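Local structure of mutual gliding-motility protein MglA (Myxococcus xanthus, 5YMX) at residues Y18-C23 / E111-S116; T26-Y31 / A168-G173; D104-R109 / Y140-L145. The protein is a small G protein of the ADP-ribosylation factor family, with a P-loop fold, that binds guanosine-5'-diphosphate and is named for gliding motility. All coordinates share one frame; numbering follows the deposited sequence.

Contact 1 of 3, residues Y18-C23 / E111-S116; sequences YGPGLC and EANMES. With GDP (guanosine-5'-diphosphate), chain C.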
loop_
_atom_site.group_PDB
_atom_site.type_symbol
_atom_site.label_atom_id
_atom_site.label_comp_id
_atom_site.label_asym_id
_atom_site.label_seq_id
_atom_site.Cartn_x
_atom_site.Cartn_y
_atom_site.Cartn_z
ATOM N N TYR A 18 4.167 -0.589 2.418
ATOM C CA TYR A 18 5.610 -0.508 2.587
ATOM C C TYR A 18 5.886 -0.001 3.994
ATOM O O TYR A 18 5.090 0.746 4.554
ATOM C CB TYR A 18 6.170 0.500 1.587
ATOM C CG TYR A 18 7.588 0.308 1.123
ATOM C CD1 TYR A 18 8.651 0.883 1.805
ATOM C CD2 TYR A 18 7.856 -0.407 -0.039
ATOM C CE1 TYR A 18 9.959 0.757 1.334
ATOM C CE2 TYR A 18 9.152 -0.551 -0.512
ATOM C CZ TYR A 18 10.202 0.025 0.186
ATOM O OH TYR A 18 11.491 -0.100 -0.305
ATOM N N GLY A 19 7.020 -0.403 4.554
ATOM C CA GLY A 19 7.398 0.014 5.879
ATOM C C GLY A 19 8.366 -0.975 6.486
ATOM O O GLY A 19 8.621 -2.037 5.910
ATOM N N PRO A 20 8.932 -0.654 7.651
ATOM C CA PRO A 20 9.965 -1.525 8.226
ATOM C C PRO A 20 9.412 -2.892 8.593
ATOM O O PRO A 20 8.203 -3.096 8.722
ATOM C CB PRO A 20 10.444 -0.779 9.473
ATOM C CG PRO A 20 9.533 0.353 9.673
ATOM C CD PRO A 20 8.645 0.530 8.486
ATOM N N GLY A 21 10.323 -3.845 8.752
ATOM C CA GLY A 21 9.912 -5.157 9.185
ATOM C C GLY A 21 9.105 -5.096 10.465
ATOM O O GLY A 21 9.422 -4.321 11.377
ATOM N N LEU A 22 8.046 -5.900 10.538
ATOM C CA LEU A 22 7.245 -6.088 11.747
ATOM C C LEU A 22 6.434 -4.855 12.122
ATOM O O LEU A 22 6.001 -4.726 13.275
ATOM C CB LEU A 22 8.075 -6.581 12.942
ATOM C CG LEU A 22 8.963 -7.797 12.661
ATOM C CD1 LEU A 22 9.768 -8.199 13.893
ATOM C CD2 LEU A 22 8.125 -8.963 12.174
ATOM N N CYS A 23 6.204 -3.950 11.177
ATOM C CA CYS A 23 5.464 -2.738 11.476
ATOM C C CYS A 23 3.956 -2.905 11.399
ATOM O O CYS A 23 3.246 -2.012 11.870
ATOM C CB CYS A 23 5.900 -1.601 10.548
ATOM S SG CYS A 23 5.440 -1.844 8.824
ATOM N N GLU A 111 13.793 5.179 13.999
ATOM C CA GLU A 111 14.882 5.202 13.025
ATOM C C GLU A 111 14.605 4.238 11.879
ATOM O O GLU A 111 14.880 4.550 10.714
ATOM C CB GLU A 111 16.220 4.880 13.694
ATOM C CG GLU A 111 16.698 5.945 14.661
ATOM C CD GLU A 111 17.429 7.088 13.979
ATOM O OE1 GLU A 111 17.792 8.053 14.680
ATOM O OE2 GLU A 111 17.647 7.023 12.751
ATOM N N ALA A 112 14.069 3.055 12.190
ATOM C CA ALA A 112 13.695 2.120 11.137
ATOM C C ALA A 112 12.631 2.722 10.223
ATOM O O ALA A 112 12.660 2.518 9.002
ATOM C CB ALA A 112 13.206 0.808 11.748
ATOM N N ASN A 113 11.659 3.441 10.794
ATOM C CA ASN A 113 10.654 4.100 9.962
ATOM C C ASN A 113 11.312 5.078 9.002
ATOM O O ASN A 113 10.994 5.111 7.809
ATOM C CB ASN A 113 9.651 4.881 10.816
ATOM C CG ASN A 113 8.707 4.010 11.604
ATOM O OD1 ASN A 113 8.328 2.920 11.191
ATOM N ND2 ASN A 113 8.268 4.538 12.738
ATOM N N MET A 114 12.214 5.911 9.520
ATOM C CA MET A 114 12.849 6.916 8.676
ATOM C C MET A 114 13.701 6.268 7.593
ATOM O O MET A 114 13.704 6.721 6.439
ATOM C CB MET A 114 13.667 7.876 9.540
ATOM C CG MET A 114 12.794 8.751 10.426
ATOM S SD MET A 114 13.698 9.942 11.414
ATOM C CE MET A 114 14.602 8.834 12.478
ATOM N N GLU A 115 14.435 5.210 7.943
ATOM C CA GLU A 115 15.239 4.514 6.945
ATOM C C GLU A 115 14.354 3.893 5.869
ATOM O O GLU A 115 14.663 3.974 4.673
ATOM C CB GLU A 115 16.092 3.451 7.633
ATOM C CG GLU A 115 16.964 2.645 6.687
ATOM C CD GLU A 115 18.151 2.017 7.389
ATOM O OE1 GLU A 115 18.284 2.203 8.619
ATOM O OE2 GLU A 115 18.957 1.348 6.709
ATOM N N SER A 116 13.240 3.282 6.276
ATOM C CA SER A 116 12.350 2.631 5.322
ATOM C C SER A 116 11.695 3.651 4.395
ATOM O O SER A 116 11.545 3.404 3.191
ATOM C CB SER A 116 11.311 1.790 6.066
ATOM O OG SER A 116 10.397 1.214 5.155
HETATM P PB GDP C . 4.969 -6.920 8.852
HETATM O O1B GDP C . 4.046 -7.671 7.925
HETATM O O2B GDP C . 6.339 -7.519 8.931
HETATM O O3B GDP C . 5.002 -5.444 8.595
HETATM O O3A GDP C . 4.373 -7.021 10.367
HETATM P PA GDP C . 3.127 -7.879 10.952
HETATM O O1A GDP C . 3.428 -9.336 10.800
HETATM O O2A GDP C . 1.816 -7.387 10.415
HETATM O "O5'" GDP C . 3.186 -7.465 12.496
HETATM C "C5'" GDP C . 4.313 -7.796 13.314
HETATM C "C4'" GDP C . 3.858 -7.974 14.761
HETATM O "O4'" GDP C . 3.330 -6.740 15.264
HETATM C "C3'" GDP C . 2.758 -9.009 14.926
HETATM O "O3'" GDP C . 2.984 -9.676 16.178
HETATM C "C2'" GDP C . 1.502 -8.171 15.017
HETATM O "O2'" GDP C . 0.465 -8.818 15.759
HETATM C "C1'" GDP C . 2.007 -6.949 15.752
HETATM N N9 GDP C . 1.203 -5.755 15.460
HETATM C C8 GDP C . 0.861 -5.292 14.229
HETATM N N7 GDP C . 0.121 -4.159 14.344
HETATM C C5 GDP C . 0.038 -3.882 15.668
HETATM C C6 GDP C . -0.584 -2.833 16.481
HETATM O O6 GDP C . -1.215 -1.899 15.952
HETATM N N1 GDP C . -0.449 -2.923 17.813
HETATM C C2 GDP C . 0.219 -3.906 18.433
HETATM N N2 GDP C . 0.291 -3.890 19.786
HETATM N N3 GDP C . 0.818 -4.913 17.753
HETATM C C4 GDP C . 0.751 -4.929 16.394
#
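Pro20 meets helix 110-126 with its ring, and apolar contact accounts for much of the join. Its CB lies 3.9 Å from Ala112 CB, while its CD faces the CB of Ser116 one helical turn further on. The two segments come closest in backbone terms at Pro20 and Ser116, whose CA atoms are 5.6 Å apart.

Polar atoms also press on this surface, here by contact alone. Asn113 OD1 stands 3.2 Å from Pro20 CG, and the amide's ND2 is hydrogen-bonded to the backbone O of Asp104. With OG anti to the backbone N (chi1 177°), Ser116 extends its hydroxyl to within 3.3 Å of Gly19 C. The Tyr18 ring offers its edge to Ser116, CE1 lying 3.6 Å from Ser116 O, and its OH is hydrogen-bonded to Asn119 OD1 and Asn123 ND2.

Segment 18-23 leaves strand 10-18 and fits the start of a P-loop (Walker A) in a Ras-like fold. Gly19 adopts backbone angles that call for glycine.

Ligand binding uses the far part of the loop. A type II turn from Pro20 to Cys23 presents Leu22 N to O2B of GDP at 2.8 Å, with an N-H...O angle of 143°.

Contact 2 of 3, residues T26-Y31 / A168-G173; sequences TTNLQY and AVAPTG. With GDP (guanosine-5'-diphosphate), chain C.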
loop_
_atom_site.group_PDB
_atom_site.type_symbol
_atom_site.label_atom_id
_atom_site.label_comp_id
_atom_site.label_asym_id
_atom_site.label_seq_id
_atom_site.Cartn_x
_atom_site.Cartn_y
_atom_site.Cartn_z
ATOM N N THR A 26 1.478 -7.162 7.150
ATOM C CA THR A 26 0.696 -8.396 7.100
ATOM C C THR A 26 -0.627 -8.227 7.824
ATOM O O THR A 26 -1.680 -8.658 7.328
ATOM C CB THR A 26 1.475 -9.545 7.758
ATOM O OG1 THR A 26 2.696 -9.777 7.055
ATOM C CG2 THR A 26 0.631 -10.845 7.769
ATOM N N THR A 27 -0.590 -7.599 9.003
ATOM C CA THR A 27 -1.801 -7.464 9.805
ATOM C C THR A 27 -2.842 -6.630 9.073
ATOM O O THR A 27 -4.029 -6.968 9.070
ATOM C CB THR A 27 -1.444 -6.854 11.167
ATOM O OG1 THR A 27 -0.435 -7.659 11.805
ATOM C CG2 THR A 27 -2.659 -6.804 12.074
ATOM N N ASN A 28 -2.413 -5.540 8.429
ATOM C CA ASN A 28 -3.329 -4.770 7.591
ATOM C C ASN A 28 -3.949 -5.647 6.512
ATOM O O ASN A 28 -5.171 -5.657 6.333
ATOM C CB ASN A 28 -2.577 -3.611 6.924
ATOM C CG ASN A 28 -2.597 -2.335 7.743
ATOM O OD1 ASN A 28 -3.483 -1.507 7.566
ATOM N ND2 ASN A 28 -1.608 -2.159 8.633
ATOM N N LEU A 29 -3.115 -6.350 5.736
ATOM C CA LEU A 29 -3.645 -7.144 4.628
ATOM C C LEU A 29 -4.606 -8.221 5.116
ATOM O O LEU A 29 -5.650 -8.443 4.500
ATOM C CB LEU A 29 -2.516 -7.762 3.795
ATOM C CG LEU A 29 -2.085 -6.937 2.573
ATOM C CD1 LEU A 29 -1.472 -5.599 2.971
ATOM C CD2 LEU A 29 -1.117 -7.715 1.699
ATOM N N GLN A 30 -4.255 -8.910 6.209
ATOM C CA GLN A 30 -5.103 -9.980 6.722
ATOM C C GLN A 30 -6.425 -9.431 7.235
ATOM O O GLN A 30 -7.477 -10.051 7.033
ATOM C CB GLN A 30 -4.394 -10.709 7.865
ATOM C CG GLN A 30 -3.257 -11.618 7.463
ATOM C CD GLN A 30 -2.495 -12.129 8.678
ATOM O OE1 GLN A 30 -2.441 -11.460 9.718
ATOM N NE2 GLN A 30 -1.895 -13.298 8.553
ATOM N N TYR A 31 -6.392 -8.280 7.916
ATOM C CA TYR A 31 -7.638 -7.697 8.398
ATOM C C TYR A 31 -8.549 -7.368 7.227
ATOM O O TYR A 31 -9.741 -7.694 7.232
ATOM C CB TYR A 31 -7.367 -6.445 9.250
ATOM C CG TYR A 31 -8.655 -5.931 9.858
ATOM C CD1 TYR A 31 -9.115 -6.425 11.076
ATOM C CD2 TYR A 31 -9.436 -4.990 9.203
ATOM C CE1 TYR A 31 -10.309 -5.998 11.625
ATOM C CE2 TYR A 31 -10.640 -4.542 9.747
ATOM C CZ TYR A 31 -11.074 -5.063 10.951
ATOM O OH TYR A 31 -12.262 -4.615 11.500
ATOM N N ALA A 168 -3.695 3.929 13.417
ATOM C CA ALA A 168 -4.196 2.567 13.308
ATOM C C ALA A 168 -3.761 1.717 14.493
ATOM O O ALA A 168 -2.723 1.953 15.117
ATOM C CB ALA A 168 -3.758 1.885 11.995
ATOM N N VAL A 169 -4.590 0.716 14.790
ATOM C CA VAL A 169 -4.217 -0.421 15.625
ATOM C C VAL A 169 -4.592 -1.629 14.770
ATOM O O VAL A 169 -5.715 -2.129 14.826
ATOM C CB VAL A 169 -4.949 -0.437 16.971
ATOM C CG1 VAL A 169 -4.505 -1.640 17.804
ATOM C CG2 VAL A 169 -4.694 0.866 17.711
ATOM N N ALA A 170 -3.669 -2.065 13.923
ATOM C CA ALA A 170 -4.049 -2.993 12.863
ATOM C C ALA A 170 -4.710 -4.277 13.362
ATOM O O ALA A 170 -5.659 -4.741 12.705
ATOM C CB ALA A 170 -2.854 -3.267 11.948
ATOM N N PRO A 171 -4.282 -4.896 14.466
ATOM C CA PRO A 171 -4.884 -6.187 14.844
ATOM C C PRO A 171 -6.365 -6.099 15.152
ATOM O O PRO A 171 -7.077 -7.097 14.983
ATOM C CB PRO A 171 -4.055 -6.636 16.059
ATOM C CG PRO A 171 -2.749 -5.904 15.891
ATOM C CD PRO A 171 -3.120 -4.568 15.311
ATOM N N THR A 172 -6.849 -4.947 15.608
ATOM C CA THR A 172 -8.263 -4.754 15.897
ATOM C C THR A 172 -8.995 -4.051 14.772
ATOM O O THR A 172 -10.199 -3.795 14.893
ATOM C CB THR A 172 -8.445 -3.927 17.173
ATOM O OG1 THR A 172 -7.922 -2.610 16.957
ATOM C CG2 THR A 172 -7.726 -4.573 18.349
ATOM N N GLY A 173 -8.293 -3.704 13.697
ATOM C CA GLY A 173 -8.888 -3.055 12.556
ATOM C C GLY A 173 -8.958 -1.547 12.631
ATOM O O GLY A 173 -9.347 -0.917 11.641
HETATM P PB GDP C . 4.969 -6.920 8.852
HETATM O O1B GDP C . 4.046 -7.671 7.925
HETATM O O2B GDP C . 6.339 -7.519 8.931
HETATM O O3B GDP C . 5.002 -5.444 8.595
HETATM O O3A GDP C . 4.373 -7.021 10.367
HETATM P PA GDP C . 3.127 -7.879 10.952
HETATM O O1A GDP C . 3.428 -9.336 10.800
HETATM O O2A GDP C . 1.816 -7.387 10.415
HETATM O "O5'" GDP C . 3.186 -7.465 12.496
HETATM C "C5'" GDP C . 4.313 -7.796 13.314
HETATM C "C4'" GDP C . 3.858 -7.974 14.761
HETATM O "O4'" GDP C . 3.330 -6.740 15.264
HETATM C "C3'" GDP C . 2.758 -9.009 14.926
HETATM O "O3'" GDP C . 2.984 -9.676 16.178
HETATM C "C2'" GDP C . 1.502 -8.171 15.017
HETATM O "O2'" GDP C . 0.465 -8.818 15.759
HETATM C "C1'" GDP C . 2.007 -6.949 15.752
HETATM N N9 GDP C . 1.203 -5.755 15.460
HETATM C C8 GDP C . 0.861 -5.292 14.229
HETATM N N7 GDP C . 0.121 -4.159 14.344
HETATM C C5 GDP C . 0.038 -3.882 15.668
HETATM C C6 GDP C . -0.584 -2.833 16.481
HETATM O O6 GDP C . -1.215 -1.899 15.952
HETATM N N1 GDP C . -0.449 -2.923 17.813
HETATM C C2 GDP C . 0.219 -3.906 18.433
HETATM N N2 GDP C . 0.291 -3.890 19.786
HETATM N N3 GDP C . 0.818 -4.913 17.753
HETATM C C4 GDP C . 0.751 -4.929 16.394
#
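Gly173 sets its CA over the face of the Tyr31 ring, 3.4 Å from the ring centroid and 14° off the normal, a CH-pi contact. With no side chain, Gly173 can lie close on the ring, and its backbone angles are those of a glycine. Equally close is the methyl of Thr27. Its CG2, anti to the backbone N (chi1 -56° for OG1), touches Ala170 CB at 3.5 Å and reaches Pro171 N, while OG1 on the other branch turns to GDP and binds O2A at 2.7 Å. Asn28 adds its ND2 beside Ala170 CB; that amide is hydrogen-bonded to Gly24 O and Gln139 OE1.

The outer side is looser. Pro171 and Thr172 are exposed, their CB atoms directed away from the helix, and Thr172 comes no nearer than 3.9 Å, from its C to Tyr31 CE1. Pro171 instead covers a face of the guanine, the one opposite Lys142, with CD 3.3 Å from GDP C5.

Both segments thus serve the nucleotide: Thr26 N and OG1 grip GDP O1B, and Ala170 N, bonded to Asn141 OD1, makes a further weak bond to GDP O6. Helix 25-34, whose first turn fits the end of a P-loop, here lies against the 3-10 turn after strand 165-167, with Val176 of helix 176-193 touching Asn28, Tyr31 and Ala170, and Tyr17 of strand 10-18 touching Asn28.

Contact 3 of 3, residues D104-R109 / Y140-L145; sequences DSQIER and YNKRDL. With GDP (guanosine-5'-diphosphate), chain C.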
loop_
_atom_site.group_PDB
_atom_site.type_symbol
_atom_site.label_atom_id
_atom_site.label_comp_id
_atom_site.label_asym_id
_atom_site.label_seq_id
_atom_site.Cartn_x
_atom_site.Cartn_y
_atom_site.Cartn_z
ATOM N N ASP A 104 5.723 2.083 12.263
ATOM C CA ASP A 104 5.595 1.512 13.592
ATOM C C ASP A 104 5.783 2.645 14.593
ATOM O O ASP A 104 6.860 3.243 14.658
ATOM C CB ASP A 104 6.674 0.444 13.747
ATOM C CG ASP A 104 6.554 -0.336 15.032
ATOM O OD1 ASP A 104 6.243 0.274 16.079
ATOM O OD2 ASP A 104 6.798 -1.563 15.002
ATOM N N SER A 105 4.738 2.956 15.364
ATOM C CA SER A 105 4.789 4.148 16.209
ATOM C C SER A 105 5.733 4.023 17.396
ATOM O O SER A 105 5.972 5.028 18.071
ATOM C CB SER A 105 3.398 4.517 16.725
ATOM O OG SER A 105 2.557 4.898 15.648
ATOM N N GLN A 106 6.248 2.837 17.692
ATOM C CA GLN A 106 7.141 2.699 18.839
ATOM C C GLN A 106 8.402 3.536 18.661
ATOM O O GLN A 106 9.020 3.536 17.594
ATOM C CB GLN A 106 7.544 1.241 19.015
ATOM C CG GLN A 106 6.388 0.324 19.318
ATOM C CD GLN A 106 6.825 -1.108 19.380
ATOM O OE1 GLN A 106 7.101 -1.637 20.457
ATOM N NE2 GLN A 106 6.912 -1.747 18.219
ATOM N N ILE A 107 8.812 4.219 19.735
ATOM C CA ILE A 107 10.023 5.031 19.649
ATOM C C ILE A 107 11.204 4.192 19.179
ATOM O O ILE A 107 12.045 4.664 18.410
ATOM C CB ILE A 107 10.306 5.739 20.988
ATOM C CG1 ILE A 107 11.598 6.559 20.911
ATOM C CG2 ILE A 107 10.428 4.727 22.120
ATOM C CD1 ILE A 107 11.552 7.704 19.928
ATOM N N GLU A 108 11.284 2.933 19.625
ATOM C CA GLU A 108 12.417 2.083 19.265
ATOM C C GLU A 108 12.485 1.795 17.772
ATOM O O GLU A 108 13.525 1.339 17.290
ATOM C CB GLU A 108 12.365 0.761 20.043
ATOM C CG GLU A 108 12.487 0.911 21.557
ATOM C CD GLU A 108 11.147 1.029 22.269
ATOM O OE1 GLU A 108 10.122 1.311 21.611
ATOM O OE2 GLU A 108 11.124 0.829 23.503
ATOM N N ARG A 109 11.404 2.032 17.037
ATOM C CA ARG A 109 11.359 1.754 15.609
ATOM C C ARG A 109 11.359 3.023 14.772
ATOM O O ARG A 109 11.216 2.946 13.546
ATOM C CB ARG A 109 10.141 0.887 15.274
ATOM C CG ARG A 109 10.166 -0.508 15.905
ATOM C CD ARG A 109 11.389 -1.305 15.431
ATOM N NE ARG A 109 11.203 -1.877 14.098
ATOM C CZ ARG A 109 12.196 -2.286 13.313
ATOM N NH1 ARG A 109 13.464 -2.164 13.699
ATOM N NH2 ARG A 109 11.910 -2.813 12.126
ATOM N N TYR A 140 0.072 5.593 10.836
ATOM C CA TYR A 140 0.823 5.498 12.088
ATOM C C TYR A 140 0.190 4.357 12.868
ATOM O O TYR A 140 -0.876 4.522 13.473
ATOM C CB TYR A 140 0.744 6.798 12.881
ATOM C CG TYR A 140 1.200 8.025 12.122
ATOM C CD1 TYR A 140 2.268 7.969 11.226
ATOM C CD2 TYR A 140 0.562 9.237 12.294
ATOM C CE1 TYR A 140 2.678 9.101 10.534
ATOM C CE2 TYR A 140 0.971 10.366 11.625
ATOM C CZ TYR A 140 2.029 10.296 10.745
ATOM O OH TYR A 140 2.432 11.420 10.067
ATOM N N ASN A 141 0.812 3.181 12.797
ATOM C CA ASN A 141 0.255 1.964 13.368
ATOM C C ASN A 141 0.774 1.758 14.798
ATOM O O ASN A 141 1.740 2.387 15.237
ATOM C CB ASN A 141 0.584 0.764 12.472
ATOM C CG ASN A 141 -0.183 -0.478 12.858
ATOM O OD1 ASN A 141 -1.352 -0.402 13.260
ATOM N ND2 ASN A 141 0.466 -1.632 12.750
ATOM N N LYS A 142 0.130 0.843 15.530
ATOM C CA LYS A 142 0.513 0.504 16.903
ATOM C C LYS A 142 0.258 1.665 17.858
ATOM O O LYS A 142 0.999 1.860 18.831
ATOM C CB LYS A 142 1.953 -0.020 17.005
ATOM C CG LYS A 142 2.306 -1.068 15.937
ATOM C CD LYS A 142 3.504 -1.912 16.334
ATOM C CE LYS A 142 3.830 -2.962 15.292
ATOM N NZ LYS A 142 5.075 -3.711 15.631
ATOM N N ARG A 143 -0.817 2.422 17.610
ATOM C CA ARG A 143 -1.164 3.527 18.497
ATOM C C ARG A 143 -1.511 3.053 19.902
ATOM O O ARG A 143 -1.538 3.872 20.827
ATOM C CB ARG A 143 -2.354 4.319 17.937
ATOM C CG ARG A 143 -2.170 4.863 16.515
ATOM C CD ARG A 143 -0.896 5.701 16.373
ATOM N NE ARG A 143 -0.906 6.837 17.291
ATOM C CZ ARG A 143 0.184 7.447 17.744
ATOM N NH1 ARG A 143 1.380 7.023 17.373
ATOM N NH2 ARG A 143 0.085 8.469 18.588
ATOM N N ASP A 144 -1.776 1.757 20.081
ATOM C CA ASP A 144 -2.169 1.206 21.373
ATOM C C ASP A 144 -1.002 1.067 22.341
ATOM O O ASP A 144 -1.231 0.962 23.549
ATOM C CB ASP A 144 -2.795 -0.179 21.170
ATOM C CG ASP A 144 -1.848 -1.153 20.480
ATOM O OD1 ASP A 144 -1.350 -0.834 19.378
ATOM O OD2 ASP A 144 -1.585 -2.240 21.031
ATOM N N LEU A 145 0.226 1.080 21.859
ATOM C CA LEU A 145 1.337 0.733 22.741
ATOM C C LEU A 145 1.784 1.942 23.562
ATOM O O LEU A 145 1.770 3.073 23.074
ATOM C CB LEU A 145 2.516 0.197 21.933
ATOM C CG LEU A 145 2.272 -1.156 21.256
ATOM C CD1 LEU A 145 3.456 -1.557 20.380
ATOM C CD2 LEU A 145 1.973 -2.221 22.327
HETATM P PB GDP C . 4.969 -6.920 8.852
HETATM O O1B GDP C . 4.046 -7.671 7.925
HETATM O O2B GDP C . 6.339 -7.519 8.931
HETATM O O3B GDP C . 5.002 -5.444 8.595
HETATM O O3A GDP C . 4.373 -7.021 10.367
HETATM P PA GDP C . 3.127 -7.879 10.952
HETATM O O1A GDP C . 3.428 -9.336 10.800
HETATM O O2A GDP C . 1.816 -7.387 10.415
HETATM O "O5'" GDP C . 3.186 -7.465 12.496
HETATM C "C5'" GDP C . 4.313 -7.796 13.314
HETATM C "C4'" GDP C . 3.858 -7.974 14.761
HETATM O "O4'" GDP C . 3.330 -6.740 15.264
HETATM C "C3'" GDP C . 2.758 -9.009 14.926
HETATM O "O3'" GDP C . 2.984 -9.676 16.178
HETATM C "C2'" GDP C . 1.502 -8.171 15.017
HETATM O "O2'" GDP C . 0.465 -8.818 15.759
HETATM C "C1'" GDP C . 2.007 -6.949 15.752
HETATM N N9 GDP C . 1.203 -5.755 15.460
HETATM C C8 GDP C . 0.861 -5.292 14.229
HETATM N N7 GDP C . 0.121 -4.159 14.344
HETATM C C5 GDP C . 0.038 -3.882 15.668
HETATM C C6 GDP C . -0.584 -2.833 16.481
HETATM O O6 GDP C . -1.215 -1.899 15.952
HETATM N N1 GDP C . -0.449 -2.923 17.813
HETATM C C2 GDP C . 0.219 -3.906 18.433
HETATM N N2 GDP C . 0.291 -3.890 19.786
HETATM N N3 GDP C . 0.818 -4.913 17.753
HETATM C C4 GDP C . 0.751 -4.929 16.394
#
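Asp104 and Lys142 form a salt bridge, NZ to OD2 at 2.8 Å, the ammonium standing 44° out of the carboxylate plane. The lysine chain, extended beyond CG, runs over one face of the guanine, its CG 3.4 Å from GDP C6. NZ also bonds to Leu22 O, which ties it to the phosphate-binding loop.

Ser105 grips Asn141 O twice, through its backbone N and, at 2.7 Å, through OG; the two donors arrive from opposite faces of the carbonyl plane. Having donated there, OG accepts from Arg143 NH1 at 3.0 Å, lying in the guanidinium plane. Arg143 folds back at chi2 and chi3 to get there, and Val149 O and Gln167 OE1 take further N-H groups of its guanidinium.

A second shell orients the carboxylate. Asp104 OD1 receives Gln106 N on its anti lone pair, closing an Asx turn, and Gln106 NE2 on its syn lone pair at 3.0 Å. Leu145 CD1 packs 3.5 Å from Gln106 CD.

The parallel bridge of Asp104 with Asn141, at the ends of strands 98-104 and 136-141, places the second segment against the base. Asn141 ND2 donates to GDP N7 at 3.0 Å and to Cys23 O, while OD1 accepts from Ala170 N. Asp144 accepts GDP N1 on OD1, nearly straight at 170°, and GDP N2 on OD2. Asn141, Lys142 and Asp144 fit the NKxD motif by which Ras-like G proteins recognise guanine.

Overall arrangement
The three contacts surround one GDP at the C-terminal ends of the parallel strands of a single Ras-like domain. Their centres lie about 11 Å (contacts 1 and 3), 13 Å (2 and 3) and 16 Å (1 and 2) apart. Along the chain, 18-23 and 26-31 come first, on either side of the junction between phosphate loop and helix 25-34; 104-109 and 111-116 follow, then 140-145 and 168-173. Contact 1 therefore crosses both others, while contact 3 is nested within contact 2. Parallel strands 10-18, 98-104, 136-141 and 165-167 supply the loops. Probable hydrogen bonds join contact 3 to both partners, linking the guanine site to the phosphate loop.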